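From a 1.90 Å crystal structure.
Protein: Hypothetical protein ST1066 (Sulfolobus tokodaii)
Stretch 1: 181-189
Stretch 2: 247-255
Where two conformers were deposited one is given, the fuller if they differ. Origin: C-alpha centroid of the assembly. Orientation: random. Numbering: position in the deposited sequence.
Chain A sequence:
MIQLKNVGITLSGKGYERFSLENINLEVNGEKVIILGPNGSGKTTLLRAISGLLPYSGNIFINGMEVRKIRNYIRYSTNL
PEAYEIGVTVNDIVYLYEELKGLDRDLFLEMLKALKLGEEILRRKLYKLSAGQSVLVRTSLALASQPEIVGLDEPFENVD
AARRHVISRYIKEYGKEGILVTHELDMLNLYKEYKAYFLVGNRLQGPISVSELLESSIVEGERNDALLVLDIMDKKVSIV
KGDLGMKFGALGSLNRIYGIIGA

Stretch 1, residues 181-189: VTHELDMLN
Stretch 2 (247-255) KFGALGSLN

How does stretch 1 approach its partner? Val-181 and Thr-182 close a strand in extended conformation (phi/psi -111/141 and -161/152), and the chain then leaves the strand at His-183 (-103/-7). Thr-182, with chi1 t, turns its hydroxyl onto the chain two residues ahead: Glu-184 N donates to Thr-182 OG1 at 3.0 Å, which steadies the bend. Glu-184 (-88/118, chi1 m, chi2 t) points away from stretch 2, so its charge stays clear of the apolar contact. The register is set by two pairs, His-183 CA to Leu-254 CA at 7.0 Å and Leu-185 CA to Gly-252 CA at 6.7 Å; stretch 1 therefore advances as stretch 2 recedes, an antiparallel pairing.

What joins the backbones, given that no direct hydrogen bond crosses between them? One water does: it donates to His-183 O at 2.6 Å and accepts from Leu-254 N at 2.8 Å, satisfying both groups across a gap too wide for a direct bond. Beside this bridge, His-183 O lies 3.7 Å from Leu-254 CD1. The His-183 side chain (chi1 p, chi2 93°) starts sideways and its end leads away, leaving the backbone carbonyl to make the approach.

Why is Leu-185 the centre of the contact? It gives up 106 Å² to stretch 2, the largest share of any residue in a contact burying 281 Å² in all. Its phi/psi are helical (-88/-20), its CA-to-CB bond points toward the partner, and the m,t rotamer spreads its two methyls. Leu-185 CD2 packs 3.7 Å from Leu-254 CD2 and 3.8 Å from Phe-248 CZ. Leu-185 CD1 reaches Leu-251 CB at 4.1 Å and the backbone at Gly-252 C, 3.8 Å away. Gly-252, at phi/psi 84/-54, suits this bend: a CB would jam against the preceding carbonyl. Leu-254 (-62/-25, m,t) also points toward stretch 1, while Ser-253 faces away and its OG accepts from Asn-255 N at 3.1 Å, capping the turn that leads into a helix.

How does the contact end? Asp-186 and Met-187 keep helical angles (-70/-8 and -99/-11) but do not touch stretch 2. Leu-188 N donates to Leu-185 O at 3.3 Å, and this turn brings Leu-188 (-64/-25, m,t) back toward the partner. Leu-188 CD1 meets the edge of the Phe-248 ring, 4.0 Å from Phe-248 CE2. Phe-248, with chi1 t and chi2 90°, starts sideways but carries its ring nearer, so a buried aromatic fills the space by both leucines. Asn-189 continues the 3-10 turn, exposed and beyond the contact.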

# COMPACT_ATOMS: atom_id res chain seq x y z
N VAL A 181 0.07 -0.79 -0.45
CA VAL A 181 -1.10 -1.41 -1.06
C VAL A 181 -1.01 -1.40 -2.59
O VAL A 181 -0.58 -0.41 -3.17
CB VAL A 181 -2.47 -0.79 -0.59
CG1 VAL A 181 -2.53 -0.67 0.94
CG2 VAL A 181 -2.75 0.53 -1.23
N THR A 182 -1.45 -2.49 -3.21
CA THR A 182 -1.38 -2.62 -4.67
C THR A 182 -2.31 -3.68 -5.22
O THR A 182 -2.62 -4.67 -4.54
CB THR A 182 0.07 -2.91 -5.16
OG1 THR A 182 0.11 -2.83 -6.60
CG2 THR A 182 0.54 -4.30 -4.69
N HIS A 183 -2.74 -3.48 -6.48
CA HIS A 183 -3.51 -4.49 -7.19
C HIS A 183 -2.60 -5.21 -8.22
O HIS A 183 -3.02 -6.18 -8.86
CB HIS A 183 -4.73 -3.85 -7.89
CG HIS A 183 -4.38 -2.99 -9.06
ND1 HIS A 183 -4.34 -3.47 -10.35
CD2 HIS A 183 -4.06 -1.67 -9.14
CE1 HIS A 183 -4.01 -2.50 -11.18
NE2 HIS A 183 -3.83 -1.40 -10.48
N GLU A 184 -1.39 -4.70 -8.38
CA GLU A 184 -0.44 -5.14 -9.41
C GLU A 184 0.46 -6.31 -8.99
O GLU A 184 1.25 -6.20 -8.08
CB GLU A 184 0.44 -3.97 -9.85
CG GLU A 184 -0.39 -2.75 -10.15
CD GLU A 184 0.38 -1.71 -10.88
OE1 GLU A 184 1.32 -1.15 -10.28
OE2 GLU A 184 0.04 -1.44 -12.05
N LEU A 185 0.33 -7.42 -9.68
CA LEU A 185 1.01 -8.64 -9.28
C LEU A 185 2.41 -8.73 -9.87
O LEU A 185 3.26 -9.46 -9.36
CB LEU A 185 0.17 -9.85 -9.69
CG LEU A 185 -1.23 -9.99 -9.11
CD1 LEU A 185 -1.97 -11.08 -9.84
CD2 LEU A 185 -1.23 -10.28 -7.60
N ASP A 186 2.66 -7.97 -10.94
CA ASP A 186 3.94 -8.01 -11.65
C ASP A 186 5.10 -7.40 -10.85
O ASP A 186 6.27 -7.49 -11.24
CB ASP A 186 3.81 -7.38 -13.06
CG ASP A 186 3.50 -5.86 -13.03
OD1 ASP A 186 3.36 -5.26 -11.94
OD2 ASP A 186 3.40 -5.25 -14.13
N MET A 187 4.78 -6.78 -9.71
CA MET A 187 5.80 -6.16 -8.90
C MET A 187 6.26 -7.02 -7.72
O MET A 187 7.28 -6.70 -7.09
CB MET A 187 5.32 -4.80 -8.40
CG MET A 187 6.48 -3.83 -8.43
SD MET A 187 6.67 -3.39 -10.14
CE MET A 187 8.44 -3.62 -10.41
N LEU A 188 5.54 -8.10 -7.44
CA LEU A 188 5.82 -8.91 -6.25
C LEU A 188 7.19 -9.58 -6.24
O LEU A 188 7.71 -9.88 -5.16
CB LEU A 188 4.72 -9.94 -6.04
CG LEU A 188 3.33 -9.40 -5.67
CD1 LEU A 188 2.33 -10.55 -5.63
CD2 LEU A 188 3.34 -8.63 -4.33
N ASN A 189 7.76 -9.81 -7.43
CA ASN A 189 9.04 -10.51 -7.57
C ASN A 189 10.18 -9.70 -6.97
O ASN A 189 11.27 -10.22 -6.75
CB ASN A 189 9.35 -10.77 -9.04
CG ASN A 189 9.58 -9.49 -9.80
OD1 ASN A 189 8.64 -8.93 -10.38
ND2 ASN A 189 10.80 -8.99 -9.75
N LYS A 247 -0.48 -21.58 -11.41
CA LYS A 247 0.55 -20.80 -10.75
C LYS A 247 0.03 -19.40 -10.38
O LYS A 247 -0.52 -18.69 -11.22
CB LYS A 247 1.77 -20.66 -11.66
CG LYS A 247 2.45 -21.98 -12.04
CD LYS A 247 3.16 -22.59 -10.83
CE LYS A 247 3.79 -23.94 -11.19
NZ LYS A 247 4.30 -24.64 -9.97
N PHE A 248 0.21 -19.02 -9.12
CA PHE A 248 -0.18 -17.69 -8.69
C PHE A 248 0.56 -16.66 -9.52
O PHE A 248 -0.01 -15.63 -9.90
CB PHE A 248 0.12 -17.49 -7.20
CG PHE A 248 -0.28 -16.14 -6.71
CD1 PHE A 248 -1.55 -15.93 -6.20
CD2 PHE A 248 0.59 -15.07 -6.83
CE1 PHE A 248 -1.94 -14.67 -5.78
CE2 PHE A 248 0.20 -13.81 -6.41
CZ PHE A 248 -1.07 -13.63 -5.88
N GLY A 249 1.83 -16.96 -9.82
CA GLY A 249 2.66 -16.12 -10.69
C GLY A 249 2.13 -15.86 -12.09
O GLY A 249 2.59 -14.94 -12.77
N ALA A 250 1.19 -16.67 -12.55
CA ALA A 250 0.67 -16.48 -13.89
C ALA A 250 -0.71 -15.85 -13.87
O ALA A 250 -1.31 -15.60 -14.92
CB ALA A 250 0.67 -17.82 -14.66
N LEU A 251 -1.20 -15.54 -12.66
CA LEU A 251 -2.58 -15.11 -12.46
C LEU A 251 -2.97 -13.88 -13.29
O LEU A 251 -4.07 -13.81 -13.83
CB LEU A 251 -2.88 -14.87 -10.97
CG LEU A 251 -4.25 -15.40 -10.56
CD1 LEU A 251 -4.19 -16.91 -10.57
CD2 LEU A 251 -4.64 -14.88 -9.19
N GLY A 252 -2.07 -12.92 -13.39
CA GLY A 252 -2.36 -11.76 -14.22
C GLY A 252 -3.17 -10.73 -13.45
O GLY A 252 -2.75 -9.59 -13.33
N SER A 253 -4.30 -11.14 -12.88
CA SER A 253 -5.19 -10.21 -12.18
C SER A 253 -5.80 -10.85 -10.95
O SER A 253 -6.24 -12.00 -11.00
CB SER A 253 -6.33 -9.74 -13.11
OG SER A 253 -7.39 -9.19 -12.35
N LEU A 254 -5.87 -10.11 -9.84
CA LEU A 254 -6.49 -10.61 -8.61
C LEU A 254 -7.96 -10.93 -8.75
O LEU A 254 -8.48 -11.74 -7.99
CB LEU A 254 -6.30 -9.62 -7.45
CG LEU A 254 -4.87 -9.53 -6.93
CD1 LEU A 254 -4.66 -8.17 -6.22
CD2 LEU A 254 -4.56 -10.71 -6.01
N ASN A 255 -8.65 -10.30 -9.71
CA ASN A 255 -10.06 -10.61 -9.89
C ASN A 255 -10.24 -12.08 -10.31
O ASN A 255 -11.29 -12.65 -10.09
CB ASN A 255 -10.75 -9.59 -10.82
CG ASN A 255 -11.17 -8.30 -10.07
OD1 ASN A 255 -10.80 -7.18 -10.45
ND2 ASN A 255 -11.95 -8.47 -8.99
O HOH W 1 -5.20 -7.44 -9.66